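Extracellular solute-binding protein, family 1 (Bifidobacterium longum subsp. infantis, PDB 6FTH) probably captures human milk oligosaccharides outside the cell, as the solute-binding protein of an ABC transporter, and passes them on for import. Local coordinates at residues A[448-454]-A[514-518]; A[462-467]-A[505-510]. The contacts are given in a common frame with arbitrary orientation. Numbering follows the deposited sequence.

Contact 1: A[448-454]-A[514-518]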
# COMPACT_ATOMS: atom_id res chain seq x y z
N TYR A 448 -5.27 -11.04 -11.57
CA TYR A 448 -4.54 -10.33 -10.51
C TYR A 448 -3.84 -11.39 -9.69
O TYR A 448 -4.48 -12.37 -9.29
CB TYR A 448 -5.55 -9.56 -9.63
CG TYR A 448 -4.94 -8.73 -8.51
CD1 TYR A 448 -4.55 -7.44 -8.74
CD2 TYR A 448 -4.80 -9.25 -7.22
CE1 TYR A 448 -4.00 -6.67 -7.72
CE2 TYR A 448 -4.28 -8.48 -6.20
CZ TYR A 448 -3.88 -7.20 -6.48
OH TYR A 448 -3.33 -6.45 -5.46
N ILE A 449 -2.54 -11.23 -9.46
CA ILE A 449 -1.81 -12.14 -8.58
C ILE A 449 -2.20 -11.82 -7.14
O ILE A 449 -1.85 -10.74 -6.66
CB ILE A 449 -0.30 -12.00 -8.78
CG1 ILE A 449 0.07 -12.30 -10.24
CG2 ILE A 449 0.43 -12.90 -7.80
CD1 ILE A 449 1.47 -11.83 -10.58
N PRO A 450 -2.94 -12.68 -6.44
CA PRO A 450 -3.42 -12.30 -5.11
C PRO A 450 -2.30 -11.98 -4.14
O PRO A 450 -1.18 -12.52 -4.21
CB PRO A 450 -4.24 -13.52 -4.66
CG PRO A 450 -4.73 -14.12 -5.94
CD PRO A 450 -3.54 -13.95 -6.88
N ASP A 451 -2.63 -11.08 -3.21
CA ASP A 451 -1.65 -10.57 -2.28
C ASP A 451 -1.05 -11.68 -1.41
O ASP A 451 0.07 -11.51 -0.90
CB ASP A 451 -2.33 -9.54 -1.38
CG ASP A 451 -2.90 -8.37 -2.15
OD1 ASP A 451 -2.49 -8.15 -3.31
OD2 ASP A 451 -3.77 -7.64 -1.58
N TYR A 452 -1.74 -12.80 -1.24
CA TYR A 452 -1.30 -13.89 -0.39
C TYR A 452 -0.37 -14.89 -1.08
O TYR A 452 0.06 -15.85 -0.45
CB TYR A 452 -2.50 -14.61 0.22
CG TYR A 452 -3.62 -14.98 -0.74
CD1 TYR A 452 -3.51 -16.10 -1.56
CD2 TYR A 452 -4.79 -14.25 -0.79
CE1 TYR A 452 -4.51 -16.46 -2.40
CE2 TYR A 452 -5.81 -14.60 -1.67
CZ TYR A 452 -5.66 -15.71 -2.46
OH TYR A 452 -6.66 -16.10 -3.35
N VAL A 453 -0.06 -14.70 -2.36
CA VAL A 453 0.82 -15.64 -3.07
C VAL A 453 2.24 -15.40 -2.56
O VAL A 453 2.84 -14.37 -2.88
CB VAL A 453 0.74 -15.44 -4.59
CG1 VAL A 453 1.70 -16.40 -5.31
CG2 VAL A 453 -0.67 -15.69 -5.08
N ASN A 454 2.75 -16.33 -1.76
CA ASN A 454 4.00 -16.18 -1.01
C ASN A 454 5.00 -17.24 -1.49
O ASN A 454 4.88 -18.40 -1.08
CB ASN A 454 3.72 -16.39 0.48
CG ASN A 454 2.63 -15.46 1.06
OD1 ASN A 454 1.71 -15.90 1.80
ND2 ASN A 454 2.76 -14.18 0.78
N TYR A 514 1.59 -18.81 -7.92
CA TYR A 514 0.22 -18.42 -8.22
C TYR A 514 -0.66 -19.66 -8.39
O TYR A 514 -1.78 -19.72 -7.85
CB TYR A 514 0.24 -17.57 -9.48
CG TYR A 514 -1.11 -17.25 -10.05
CD1 TYR A 514 -1.84 -16.14 -9.60
CD2 TYR A 514 -1.63 -18.02 -11.05
CE1 TYR A 514 -3.09 -15.83 -10.15
CE2 TYR A 514 -2.86 -17.72 -11.61
CZ TYR A 514 -3.59 -16.62 -11.16
OH TYR A 514 -4.83 -16.35 -11.74
N ASP A 515 -0.18 -20.65 -9.13
CA ASP A 515 -0.96 -21.87 -9.34
C ASP A 515 -1.17 -22.62 -8.02
O ASP A 515 -2.28 -23.07 -7.72
CB ASP A 515 -0.25 -22.77 -10.36
CG ASP A 515 -0.31 -22.23 -11.76
OD1 ASP A 515 -1.11 -21.30 -12.03
OD2 ASP A 515 0.43 -22.74 -12.62
N ILE A 516 -0.11 -22.77 -7.22
CA ILE A 516 -0.22 -23.48 -5.94
C ILE A 516 -1.30 -22.85 -5.07
O ILE A 516 -2.13 -23.55 -4.47
CB ILE A 516 1.15 -23.49 -5.22
CG1 ILE A 516 2.11 -24.47 -5.91
CG2 ILE A 516 0.99 -23.83 -3.74
CD1 ILE A 516 3.55 -24.37 -5.44
N TYR A 517 -1.32 -21.51 -5.01
CA TYR A 517 -2.23 -20.80 -4.10
C TYR A 517 -3.65 -20.67 -4.66
O TYR A 517 -4.60 -20.57 -3.88
CB TYR A 517 -1.69 -19.41 -3.79
CG TYR A 517 -0.73 -19.32 -2.65
CD1 TYR A 517 0.64 -19.45 -2.84
CD2 TYR A 517 -1.19 -19.05 -1.36
CE1 TYR A 517 1.52 -19.33 -1.76
CE2 TYR A 517 -0.32 -18.94 -0.29
CZ TYR A 517 1.03 -19.07 -0.50
OH TYR A 517 1.87 -18.94 0.59
N THR A 518 -3.84 -20.68 -5.97
CA THR A 518 -5.13 -20.30 -6.54
C THR A 518 -5.83 -21.41 -7.31
O THR A 518 -7.03 -21.27 -7.57
CB THR A 518 -5.01 -19.06 -7.44
OG1 THR A 518 -6.31 -18.55 -7.70
CG2 THR A 518 -4.41 -19.41 -8.73
O HOH W 1 -7.14 -18.60 -3.91
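Aromatic packing makes up most of this contact, in which the loop 448-454 lies against the last turn of helix 503-518. Tyr-517 buries the largest area: its ring face lies over Val-453 CA, 3.9 Å from the centroid, a CH-pi contact. Tyr-517 CD2 also reaches the ring edge of Tyr-452, 3.8 Å from its CD1. One helical turn earlier, the ring edge of Tyr-514 meets Pro-450, CE1 to CD 3.8 Å, and Ile-449 packs beside it.

Tyr-517 OH gives a weak hydrogen bond to Asn-454 O (3.5 Å), and a water bridges Tyr-452 OH and Tyr-517 O. Tyr-514 OH bonds to Val-445 O.

Within the loop, Val-453 N to Pro-450 O (3.1 Å) closes a type I turn, while Tyr-448 OH donates to Asp-451 OD1 (2.9 Å).

This is structural packing in the helical C-terminal region; Ile-449 also reaches strand 235-238 and Tyr-452 helix 124-130. Two internal hydrogen bonds shape the loop, and its fit to the helix rests mainly on apolar and ring contacts.

Contact 2: A[462-467]-A[505-510]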
# COMPACT_ATOMS: atom_id res chain seq x y z
N THR A 462 15.79 -16.33 -5.11
CA THR A 462 16.03 -16.22 -6.55
C THR A 462 15.37 -14.97 -7.12
O THR A 462 15.99 -14.22 -7.87
CB THR A 462 15.49 -17.45 -7.27
OG1 THR A 462 16.23 -18.61 -6.83
CG2 THR A 462 15.64 -17.29 -8.78
N LEU A 463 14.09 -14.77 -6.78
CA LEU A 463 13.37 -13.59 -7.26
C LEU A 463 14.09 -12.31 -6.90
O LEU A 463 14.34 -11.46 -7.75
CB LEU A 463 11.96 -13.57 -6.70
CG LEU A 463 11.00 -14.63 -7.24
CD1 LEU A 463 9.73 -14.57 -6.45
CD2 LEU A 463 10.70 -14.43 -8.73
N THR A 464 14.44 -12.16 -5.62
CA THR A 464 15.05 -10.91 -5.16
C THR A 464 16.41 -10.70 -5.80
O THR A 464 16.75 -9.58 -6.20
CB THR A 464 15.15 -10.93 -3.63
OG1 THR A 464 15.99 -11.99 -3.22
CG2 THR A 464 13.81 -11.10 -3.01
N ASN A 465 17.21 -11.76 -5.92
CA ASN A 465 18.52 -11.63 -6.54
C ASN A 465 18.38 -11.19 -7.99
O ASN A 465 19.05 -10.25 -8.44
CB ASN A 465 19.31 -12.94 -6.45
CG ASN A 465 20.84 -12.73 -6.43
OD1 ASN A 465 21.45 -12.60 -5.36
ND2 ASN A 465 21.45 -12.69 -7.61
N ASN A 466 17.51 -11.86 -8.76
CA ASN A 466 17.32 -11.47 -10.14
C ASN A 466 16.71 -10.07 -10.23
O ASN A 466 17.14 -9.25 -11.07
CB ASN A 466 16.39 -12.47 -10.85
CG ASN A 466 17.04 -13.83 -11.10
OD1 ASN A 466 18.25 -14.02 -10.97
ND2 ASN A 466 16.20 -14.79 -11.48
N ASN A 467 15.71 -9.78 -9.39
CA ASN A 467 15.07 -8.46 -9.43
C ASN A 467 16.07 -7.35 -9.16
O ASN A 467 15.92 -6.25 -9.68
CB ASN A 467 13.95 -8.34 -8.40
CG ASN A 467 12.69 -9.11 -8.78
OD1 ASN A 467 12.49 -9.48 -9.94
ND2 ASN A 467 11.82 -9.32 -7.80
N GLU A 505 12.83 -16.73 -15.72
CA GLU A 505 12.82 -17.57 -14.53
C GLU A 505 11.86 -17.00 -13.49
O GLU A 505 11.09 -17.73 -12.86
CB GLU A 505 14.24 -17.67 -13.95
CG GLU A 505 14.32 -18.50 -12.66
CD GLU A 505 15.74 -18.60 -12.10
OE1 GLU A 505 16.54 -17.64 -12.29
OE2 GLU A 505 16.05 -19.65 -11.48
N ASN A 506 11.91 -15.68 -13.30
CA ASN A 506 11.02 -15.05 -12.34
C ASN A 506 9.55 -15.22 -12.74
O ASN A 506 8.69 -15.48 -11.89
CB ASN A 506 11.37 -13.56 -12.21
CG ASN A 506 12.58 -13.30 -11.35
OD1 ASN A 506 13.36 -14.19 -11.07
ND2 ASN A 506 12.71 -12.06 -10.88
N VAL A 507 9.24 -15.07 -14.04
CA VAL A 507 7.86 -15.30 -14.49
C VAL A 507 7.41 -16.71 -14.13
O VAL A 507 6.31 -16.91 -13.59
CB VAL A 507 7.74 -15.04 -16.00
CG1 VAL A 507 6.38 -15.48 -16.48
CG2 VAL A 507 7.97 -13.56 -16.31
N LYS A 508 8.25 -17.70 -14.41
CA LYS A 508 7.87 -19.08 -14.14
C LYS A 508 7.71 -19.34 -12.64
O LYS A 508 6.82 -20.09 -12.23
CB LYS A 508 8.91 -20.00 -14.79
CG LYS A 508 8.61 -21.49 -14.68
CD LYS A 508 9.29 -22.34 -15.81
CE LYS A 508 10.75 -22.08 -15.87
NZ LYS A 508 11.39 -23.05 -16.77
N ILE A 509 8.58 -18.74 -11.80
CA ILE A 509 8.44 -18.86 -10.35
C ILE A 509 7.11 -18.29 -9.88
O ILE A 509 6.38 -18.93 -9.11
CB ILE A 509 9.63 -18.19 -9.64
CG1 ILE A 509 10.89 -19.05 -9.84
CG2 ILE A 509 9.33 -17.97 -8.17
CD1 ILE A 509 12.19 -18.37 -9.37
N TRP A 510 6.75 -17.10 -10.37
CA TRP A 510 5.48 -16.51 -9.96
C TRP A 510 4.31 -17.33 -10.47
O TRP A 510 3.32 -17.51 -9.76
CB TRP A 510 5.37 -15.05 -10.41
CG TRP A 510 6.02 -14.12 -9.45
CD1 TRP A 510 7.13 -13.36 -9.66
CD2 TRP A 510 5.58 -13.83 -8.10
NE1 TRP A 510 7.41 -12.62 -8.53
CE2 TRP A 510 6.49 -12.91 -7.56
CE3 TRP A 510 4.53 -14.29 -7.31
CZ2 TRP A 510 6.37 -12.40 -6.26
CZ3 TRP A 510 4.41 -13.79 -6.01
CH2 TRP A 510 5.33 -12.86 -5.50
O HOH W 2 17.55 -20.10 -9.39
O HOH W 3 18.93 -16.95 -10.80
O HOH W 4 9.16 -10.53 -7.69
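Two near-antiparallel helices pack here within the all-helical C-terminal region of a solute-binding protein, their short segments' axes 10.0 Å apart at closest approach and crossing at -150°. At the start of 505-510, Glu-505 works at the exposed border: its OE1 accepts a hydrogen bond from Asn-466 ND2 (3.0 Å), its CD lies 3.6 Å from Thr-462 CG2, and two waters tie its carboxylate to Thr-462 OG1 and Asn-466 OD1.

Asn-506 follows as a knob in the hole formed by Thr-462, Leu-463, Asn-466 and Asn-467. Its OD1 accepts a second hydrogen bond from Asn-466 ND2, at 2.9 Å, so this one amide nitrogen serves two consecutive residues of the facing helix. A polar knob thereby fills the middle of the interface, where the backbones come nearest, Leu-463 CA to Asn-506 CA being 5.8 Å.

One turn on, Ile-509 adds apolar packing, with CD1 3.7 Å from Thr-462 CG2 and CG2 3.8 Å from Leu-463 CD2. Trp-510 then brings its indole, which also meets the Phe-235 ring, up to Leu-463 CD1, 3.7 Å from NE1. That same NE1 donates to a water (2.9 Å) that also accepts from Asn-467 ND2 (2.9 Å).

Contacts 1 and 2 share helix 503-518, the last helix of the chain, and their centres lie about 15 Å apart on the same side of the chain's centre. Contact 2 uses its N-terminal half and contact 1 its C-terminal end. Along the chain the pairs are nested: loop 448-454 leads into helix 457-484, which carries 462-467, and after helix 487-500 the chain returns through 505-510 to 514-518. The closing helix therefore packs against both the helix two before it and the loop that precedes that helix. The two contacts touch where Val-453 O lies 3.5 Å from Trp-510 CZ3, making one continuous packed unit of the C-terminal region.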